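Local coordinates for signal recognition particle 19 kDa protein (Pyrococcus furiosus, PDB 3DLU) that probably binds 7S RNA directly and mediates attachment of SRP54, as part of the particle that targets nascent membrane proteins to the cytoplasmic membrane, at residues A[2-8]-A[71-77]; A[22-28]-A[85-90]; A[52-56]-A[67-71]. All coordinates share one frame. Residues are numbered along the deposited sequence.

Contact 1. Residues A[2-8]-A[71-77]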
# COMPACT_ATOMS: atom_id res chain seq x y z
N GLY A 2 3.02 17.39 -16.98
CA GLY A 2 3.76 16.17 -16.74
C GLY A 2 3.21 15.38 -15.57
O GLY A 2 2.43 15.90 -14.76
N ARG A 3 3.62 14.12 -15.47
CA ARG A 3 3.19 13.24 -14.40
C ARG A 3 4.32 13.09 -13.38
O ARG A 3 5.48 12.95 -13.75
CB ARG A 3 2.83 11.88 -15.00
CG ARG A 3 2.23 10.89 -14.04
CD ARG A 3 1.88 9.61 -14.80
NE ARG A 3 0.77 9.81 -15.73
CZ ARG A 3 0.04 8.81 -16.23
NH1 ARG A 3 0.31 7.56 -15.89
NH2 ARG A 3 -0.97 9.06 -17.06
N PHE A 4 3.99 13.16 -12.10
CA PHE A 4 5.01 13.01 -11.05
C PHE A 4 4.37 12.56 -9.75
O PHE A 4 3.15 12.60 -9.59
CB PHE A 4 5.80 14.31 -10.85
CG PHE A 4 4.92 15.51 -10.59
CD1 PHE A 4 4.55 16.35 -11.62
CD2 PHE A 4 4.44 15.77 -9.31
CE1 PHE A 4 3.73 17.45 -11.39
CE2 PHE A 4 3.61 16.86 -9.07
CZ PHE A 4 3.26 17.70 -10.10
N VAL A 5 5.21 12.15 -8.81
CA VAL A 5 4.75 11.72 -7.50
C VAL A 5 4.74 12.91 -6.53
O VAL A 5 5.60 13.78 -6.59
CB VAL A 5 5.63 10.58 -6.95
CG1 VAL A 5 7.08 11.05 -6.74
CG2 VAL A 5 5.06 10.03 -5.65
N VAL A 6 3.74 12.93 -5.66
CA VAL A 6 3.74 13.82 -4.50
C VAL A 6 3.80 12.96 -3.24
O VAL A 6 2.97 12.08 -3.01
CB VAL A 6 2.51 14.74 -4.47
CG1 VAL A 6 2.52 15.61 -3.20
CG2 VAL A 6 2.49 15.62 -5.72
N TRP A 7 4.82 13.21 -2.43
CA TRP A 7 4.98 12.52 -1.17
C TRP A 7 4.66 13.58 -0.09
O TRP A 7 5.25 14.66 -0.09
CB TRP A 7 6.43 11.98 -1.09
CG TRP A 7 6.81 11.37 0.22
CD1 TRP A 7 6.11 10.44 0.93
CD2 TRP A 7 8.01 11.63 0.96
NE1 TRP A 7 6.79 10.12 2.09
CE2 TRP A 7 7.96 10.84 2.13
CE3 TRP A 7 9.11 12.46 0.76
CZ2 TRP A 7 8.98 10.85 3.09
CZ3 TRP A 7 10.13 12.48 1.72
CH2 TRP A 7 10.04 11.67 2.87
N PRO A 8 3.65 13.32 0.76
CA PRO A 8 3.15 14.38 1.65
C PRO A 8 4.26 15.08 2.45
O PRO A 8 4.16 16.28 2.71
CB PRO A 8 2.20 13.62 2.59
CG PRO A 8 1.67 12.50 1.71
CD PRO A 8 2.89 12.06 0.93
N GLY A 71 1.87 7.55 2.73
CA GLY A 71 1.19 7.57 1.45
C GLY A 71 1.92 8.27 0.33
O GLY A 71 3.03 8.78 0.51
N MET A 72 1.29 8.28 -0.84
CA MET A 72 1.83 8.96 -2.01
C MET A 72 0.72 9.16 -3.02
O MET A 72 -0.28 8.43 -3.02
CB MET A 72 2.98 8.17 -2.65
CG MET A 72 2.56 6.85 -3.32
SD MET A 72 2.10 6.95 -5.07
CE MET A 72 3.65 6.48 -5.90
N ILE A 73 0.90 10.15 -3.87
CA ILE A 73 -0.09 10.48 -4.88
C ILE A 73 0.66 10.65 -6.18
O ILE A 73 1.70 11.30 -6.21
CB ILE A 73 -0.84 11.82 -4.58
CG1 ILE A 73 -1.48 11.82 -3.19
CG2 ILE A 73 -1.90 12.07 -5.64
CD1 ILE A 73 -0.55 12.27 -2.06
N VAL A 74 0.16 10.05 -7.25
CA VAL A 74 0.68 10.34 -8.57
C VAL A 74 -0.31 11.29 -9.22
O VAL A 74 -1.51 11.02 -9.23
CB VAL A 74 0.80 9.05 -9.42
CG1 VAL A 74 1.27 9.39 -10.81
CG2 VAL A 74 1.76 8.06 -8.74
N LEU A 75 0.21 12.40 -9.75
CA LEU A 75 -0.58 13.47 -10.33
C LEU A 75 -0.07 13.88 -11.71
O LEU A 75 1.08 13.63 -12.05
CB LEU A 75 -0.54 14.70 -9.41
CG LEU A 75 -1.14 14.62 -8.01
CD1 LEU A 75 -0.87 15.91 -7.25
CD2 LEU A 75 -2.64 14.35 -8.10
N GLU A 76 -0.94 14.51 -12.51
CA GLU A 76 -0.50 15.20 -13.71
C GLU A 76 -0.86 16.67 -13.56
O GLU A 76 -1.97 16.99 -13.15
CB GLU A 76 -1.18 14.62 -14.95
CG GLU A 76 -0.56 13.32 -15.40
CD GLU A 76 -1.29 12.68 -16.57
OE1 GLU A 76 -2.45 13.04 -16.83
OE2 GLU A 76 -0.68 11.82 -17.23
N SER A 77 0.07 17.55 -13.91
CA SER A 77 -0.16 18.99 -13.74
C SER A 77 0.50 19.73 -14.90
O SER A 77 1.52 19.29 -15.41
CB SER A 77 0.47 19.43 -12.41
OG SER A 77 0.67 20.83 -12.34

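Contact 2. Residues A[22-28]-A[85-90]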
# COMPACT_ATOMS: atom_id res chain seq x y z
N ILE A 22 10.47 19.86 0.81
CA ILE A 22 10.96 20.53 -0.39
C ILE A 22 10.65 22.01 -0.34
O ILE A 22 11.52 22.84 -0.59
CB ILE A 22 10.27 19.97 -1.67
CG1 ILE A 22 10.52 18.47 -1.82
CG2 ILE A 22 10.74 20.72 -2.90
CD1 ILE A 22 10.34 17.97 -3.23
N VAL A 23 9.40 22.34 -0.04
CA VAL A 23 8.96 23.73 -0.18
C VAL A 23 9.30 24.56 1.06
O VAL A 23 9.50 24.00 2.13
CB VAL A 23 7.47 23.81 -0.50
CG1 VAL A 23 7.13 22.87 -1.67
CG2 VAL A 23 6.67 23.42 0.69
N PRO A 24 9.37 25.89 0.92
CA PRO A 24 9.66 26.73 2.08
C PRO A 24 8.65 26.50 3.20
O PRO A 24 7.47 26.25 2.95
CB PRO A 24 9.53 28.16 1.53
CG PRO A 24 9.82 28.01 0.07
CD PRO A 24 9.26 26.67 -0.32
N ARG A 25 9.14 26.60 4.43
CA ARG A 25 8.34 26.23 5.59
C ARG A 25 7.03 27.00 5.70
O ARG A 25 6.02 26.43 6.09
CB ARG A 25 9.16 26.38 6.88
CG ARG A 25 8.51 25.72 8.08
CD ARG A 25 9.33 25.93 9.35
NE ARG A 25 9.33 27.34 9.72
CZ ARG A 25 9.60 27.80 10.94
NH1 ARG A 25 9.90 26.96 11.91
NH2 ARG A 25 9.55 29.10 11.17
N SER A 26 7.04 28.30 5.38
CA SER A 26 5.83 29.11 5.45
C SER A 26 4.76 28.73 4.40
O SER A 26 3.57 28.95 4.61
CB SER A 26 6.16 30.60 5.36
OG SER A 26 6.79 30.87 4.13
N ILE A 27 5.20 28.15 3.28
CA ILE A 27 4.24 27.66 2.27
C ILE A 27 3.71 26.27 2.67
O ILE A 27 2.50 26.02 2.60
CB ILE A 27 4.85 27.65 0.86
CG1 ILE A 27 5.17 29.08 0.41
CG2 ILE A 27 3.90 26.98 -0.15
CD1 ILE A 27 6.15 29.14 -0.76
N ALA A 28 4.62 25.40 3.10
CA ALA A 28 4.27 24.10 3.66
C ALA A 28 3.22 24.25 4.75
O ALA A 28 3.12 25.31 5.39
CB ALA A 28 5.52 23.42 4.22
N LEU A 85 3.68 21.68 -5.95
CA LEU A 85 3.71 21.46 -4.50
C LEU A 85 3.34 22.72 -3.74
O LEU A 85 2.60 22.67 -2.76
CB LEU A 85 5.09 20.97 -4.04
CG LEU A 85 5.53 19.56 -4.46
CD1 LEU A 85 6.95 19.29 -3.99
CD2 LEU A 85 4.56 18.49 -3.94
N LYS A 86 3.86 23.86 -4.17
CA LYS A 86 3.51 25.14 -3.53
C LYS A 86 2.01 25.45 -3.70
O LYS A 86 1.34 25.85 -2.74
CB LYS A 86 4.36 26.28 -4.09
CG LYS A 86 5.85 26.20 -3.70
CD LYS A 86 6.68 27.17 -4.53
CE LYS A 86 8.16 27.02 -4.24
NZ LYS A 86 8.98 27.78 -5.22
N LEU A 87 1.48 25.25 -4.90
CA LEU A 87 0.07 25.50 -5.15
C LEU A 87 -0.79 24.61 -4.27
O LEU A 87 -1.80 25.04 -3.72
CB LEU A 87 -0.27 25.25 -6.62
CG LEU A 87 0.26 26.28 -7.61
CD1 LEU A 87 0.15 25.72 -9.03
CD2 LEU A 87 -0.56 27.57 -7.47
N ILE A 88 -0.39 23.34 -4.16
CA ILE A 88 -1.12 22.38 -3.35
C ILE A 88 -1.10 22.77 -1.88
O ILE A 88 -2.15 22.77 -1.22
CB ILE A 88 -0.56 20.96 -3.54
CG1 ILE A 88 -0.96 20.44 -4.91
CG2 ILE A 88 -1.06 20.02 -2.44
CD1 ILE A 88 -0.26 19.12 -5.29
N ALA A 89 0.08 23.11 -1.37
CA ALA A 89 0.22 23.52 0.03
C ALA A 89 -0.67 24.72 0.34
O ALA A 89 -1.42 24.73 1.34
CB ALA A 89 1.69 23.83 0.35
N GLN A 90 -0.62 25.73 -0.52
CA GLN A 90 -1.39 26.95 -0.27
C GLN A 90 -2.90 26.69 -0.38
O GLN A 90 -3.69 27.29 0.35
CB GLN A 90 -0.92 28.10 -1.17
CG GLN A 90 -1.59 29.46 -0.87
CD GLN A 90 -1.40 29.95 0.57
OE1 GLN A 90 -0.55 29.46 1.31
NE2 GLN A 90 -2.20 30.94 0.95

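Contact 3. Residues A[52-56]-A[67-71]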
# COMPACT_ATOMS: atom_id res chain seq x y z
N GLU A 52 -2.23 6.23 -2.83
CA GLU A 52 -2.04 5.12 -1.92
C GLU A 52 -1.90 5.68 -0.52
O GLU A 52 -1.22 6.68 -0.33
CB GLU A 52 -0.79 4.30 -2.26
CG GLU A 52 -0.74 2.93 -1.56
CD GLU A 52 -0.25 2.98 -0.12
OE1 GLU A 52 0.52 3.90 0.22
OE2 GLU A 52 -0.64 2.10 0.68
N GLU A 53 -2.54 5.02 0.43
CA GLU A 53 -2.40 5.43 1.83
C GLU A 53 -2.44 4.21 2.76
O GLU A 53 -3.25 3.30 2.58
CB GLU A 53 -3.50 6.43 2.19
CG GLU A 53 -3.24 7.15 3.50
CD GLU A 53 -4.35 8.11 3.86
OE1 GLU A 53 -5.43 8.03 3.23
OE2 GLU A 53 -4.14 8.93 4.77
N ASP A 54 -1.56 4.20 3.74
CA ASP A 54 -1.51 3.11 4.70
C ASP A 54 -1.59 3.78 6.07
O ASP A 54 -0.83 4.70 6.34
CB ASP A 54 -0.19 2.34 4.57
CG ASP A 54 -0.20 1.03 5.34
OD1 ASP A 54 -1.25 0.66 5.89
OD2 ASP A 54 0.85 0.35 5.37
N LYS A 55 -2.52 3.34 6.90
CA LYS A 55 -2.70 3.95 8.22
C LYS A 55 -2.52 2.86 9.27
O LYS A 55 -3.20 1.83 9.22
CB LYS A 55 -4.10 4.55 8.34
CG LYS A 55 -4.50 5.44 7.17
CD LYS A 55 -5.85 6.11 7.43
CE LYS A 55 -6.33 6.85 6.19
NZ LYS A 55 -7.66 7.52 6.38
N LEU A 56 -1.61 3.07 10.21
CA LEU A 56 -1.31 2.05 11.20
C LEU A 56 -1.54 2.57 12.60
O LEU A 56 -1.16 3.69 12.93
CB LEU A 56 0.14 1.59 11.05
CG LEU A 56 0.40 0.94 9.69
CD1 LEU A 56 1.87 1.03 9.32
CD2 LEU A 56 -0.05 -0.50 9.73
N LEU A 67 -4.13 7.34 14.03
CA LEU A 67 -3.31 6.40 13.27
C LEU A 67 -2.15 7.10 12.57
O LEU A 67 -2.31 8.20 12.04
CB LEU A 67 -4.16 5.69 12.22
CG LEU A 67 -5.42 4.96 12.70
CD1 LEU A 67 -6.28 4.54 11.52
CD2 LEU A 67 -5.03 3.76 13.54
N ARG A 68 -0.98 6.47 12.57
CA ARG A 68 0.15 6.95 11.79
C ARG A 68 -0.09 6.65 10.32
O ARG A 68 -0.36 5.51 9.96
CB ARG A 68 1.45 6.28 12.25
CG ARG A 68 2.01 6.84 13.54
CD ARG A 68 3.53 6.89 13.49
NE ARG A 68 4.01 7.68 12.36
CZ ARG A 68 5.29 7.89 12.08
NH1 ARG A 68 6.23 7.35 12.85
NH2 ARG A 68 5.64 8.63 11.04
N THR A 69 0.04 7.68 9.48
CA THR A 69 -0.29 7.57 8.07
C THR A 69 0.92 7.67 7.14
O THR A 69 1.86 8.42 7.41
CB THR A 69 -1.29 8.65 7.65
OG1 THR A 69 -2.51 8.50 8.39
CG2 THR A 69 -1.60 8.53 6.17
N PHE A 70 0.88 6.93 6.04
CA PHE A 70 1.98 6.90 5.09
C PHE A 70 1.33 6.84 3.72
O PHE A 70 0.32 6.18 3.56
CB PHE A 70 2.80 5.64 5.31
CG PHE A 70 3.26 5.47 6.72
CD1 PHE A 70 2.41 4.95 7.68
CD2 PHE A 70 4.53 5.87 7.10
CE1 PHE A 70 2.83 4.81 8.98
CE2 PHE A 70 4.96 5.73 8.40
CZ PHE A 70 4.11 5.20 9.35
N GLY A 71 1.87 7.55 2.73
CA GLY A 71 1.19 7.57 1.45
C GLY A 71 1.92 8.27 0.33
O GLY A 71 3.03 8.78 0.51
O HOH W 1 -4.81 10.85 7.37

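Contact 1. Residues A[2-8]-A[71-77]
Strand 3-6 runs antiparallel to strand 71-76, their axes 4.6 Å apart at closest and inclined at 158°; in the antiparallel sheet of this SRP19 chain, with order 3-6, 68-76, 47-56, the N-terminal strand is an outermost one. The ladder follows the textbook alternation. F4 and L75 form a hydrogen-bonded pair, with F4 N to L75 O at 2.9 Å and L75 N to F4 O at 3.0 Å; V6 and I73 form the next, with V6 N to I73 O at 2.7 Å and I73 N to V6 O at 3.0 Å. Beyond the strand end, G2 and S77 exchange two more backbone bonds. At the non-hydrogen-bonded pairs R3-E76 and V5-V74 the two strands draw closer, to CA-CA distances of 4.2 and 4.4 Å.

The side chains sort by face. F4, V6, I73 and L75 share the face covered by helices 34-43 and 81-100; here V6 CG2 meets L75 CD1 at 3.7 Å, and P8 extends the apolar surface past the strand end toward I73. The other face carries R3, V5, V74 and E76, and a second subunit packs on R3 and V5. On this face R3 and E76 form a salt bridge within the sheet: a single carboxylate oxygen, E76 OE2, accepts from both R3 NE at 2.9 Å and R3 NH2 at 2.8 Å.

Contact 2. Residues A[22-28]-A[85-90]
V23 lays its CG1 methyl over the start of the 85-90 helical segment, 3.7 Å from L85 CB and 4.1 Å from K86 CG, and so covers parts of two successive residues of the helix. Next to it, I22 reaches the tip of the same leucine, I22 CD1 lying 3.7 Å from L85 CD1. The aliphatic part of K86 runs outward past V23 and P24, bringing its CE within 4.1 Å of P24 CD.

The general principle is that a segment without regular secondary structure can still pack closely on a helix if its apolar side chains meet those that recur on one side of the helix, here L85 and A89, one turn apart. Both point toward the loop, and K86 flanks them. In SRP19 the 22-28 part of the connection between strand 3-6 and helix 34-43 packs in this way on helix 81-100. The loop shapes itself with a tight turn, in which P24 O accepts from both I27 N and A28 N at 3.0 Å, while R25 and S26 at its apex stay out of reach of the helix.

After the turn, I27 returns to the helix and packs its CG2 3.9 Å from A89 CB. The small alanine permits a close backbone approach: I27 O lies only 3.2 Å from A89 CB. The I27 and A28 carbonyl oxygens both accept hydrogen bonds from the guanidinium of R93, farther along this helix.

Contact 3. Residues A[52-56]-A[67-71]
This is an antiparallel strand pairing at the distal end of the hairpin formed by strands 47-56 and 68-76, next to the connection whose residues 59-65 are not modelled. The axes of strands 52-56 and 68-71 approach to 4.6 Å at 160°. Two hydrogen-bonded pairs hold them: D54 N to F70 O at 2.7 Å with F70 N to D54 O at 2.8 Å, and L56 N to R68 O with R68 N to L56 O, both 2.8 Å. Between these lies the non-hydrogen-bonded pair K55-T69.

On the face bearing D54, L56, R68 and F70, L56 CD1 packs 3.9 Å from F70 CE1. The opposite face carries E53, K55 and T69; E53 OE2 lies 2.9 Å from T69 CG2, a tight contact and not a hydrogen bond, and a water bonds to E53 OE2 at 3.3 Å and, weakly, to T69 OG1 at 3.4 Å. At G71 the strands run 4.2 Å apart, CA to CA of E53.

Strand 52-56 borders the sheet only within its own chain; its outer edge pairs antiparallel with a strand of the third subunit, where D54 forms a salt bridge with R50 of that subunit. The arrangement is typical of a beta hairpin whose edge strand carries a sheet across a subunit interface.

In the fold
From the N terminus, contact 1 joins strand 3-6 to strand 68-76, its segments 63 residues apart at their closest ends. The loop that follows this first strand finds helix 81-100 in contact 2. The segments alternate along the chain, so contacts 1 and 2 cross; they touch directly through V6 on L85 and L75 on I88, which join the sheet to the C-terminal helix. Contact 3 closes a short hairpin loop nested inside both. It shares G71 with contact 1, and both use strand 68-76, the central strand of the 1-3-2 order, but it lies on the other side of the chain's centre from contact 2, with nearest atoms about 11 Å apart.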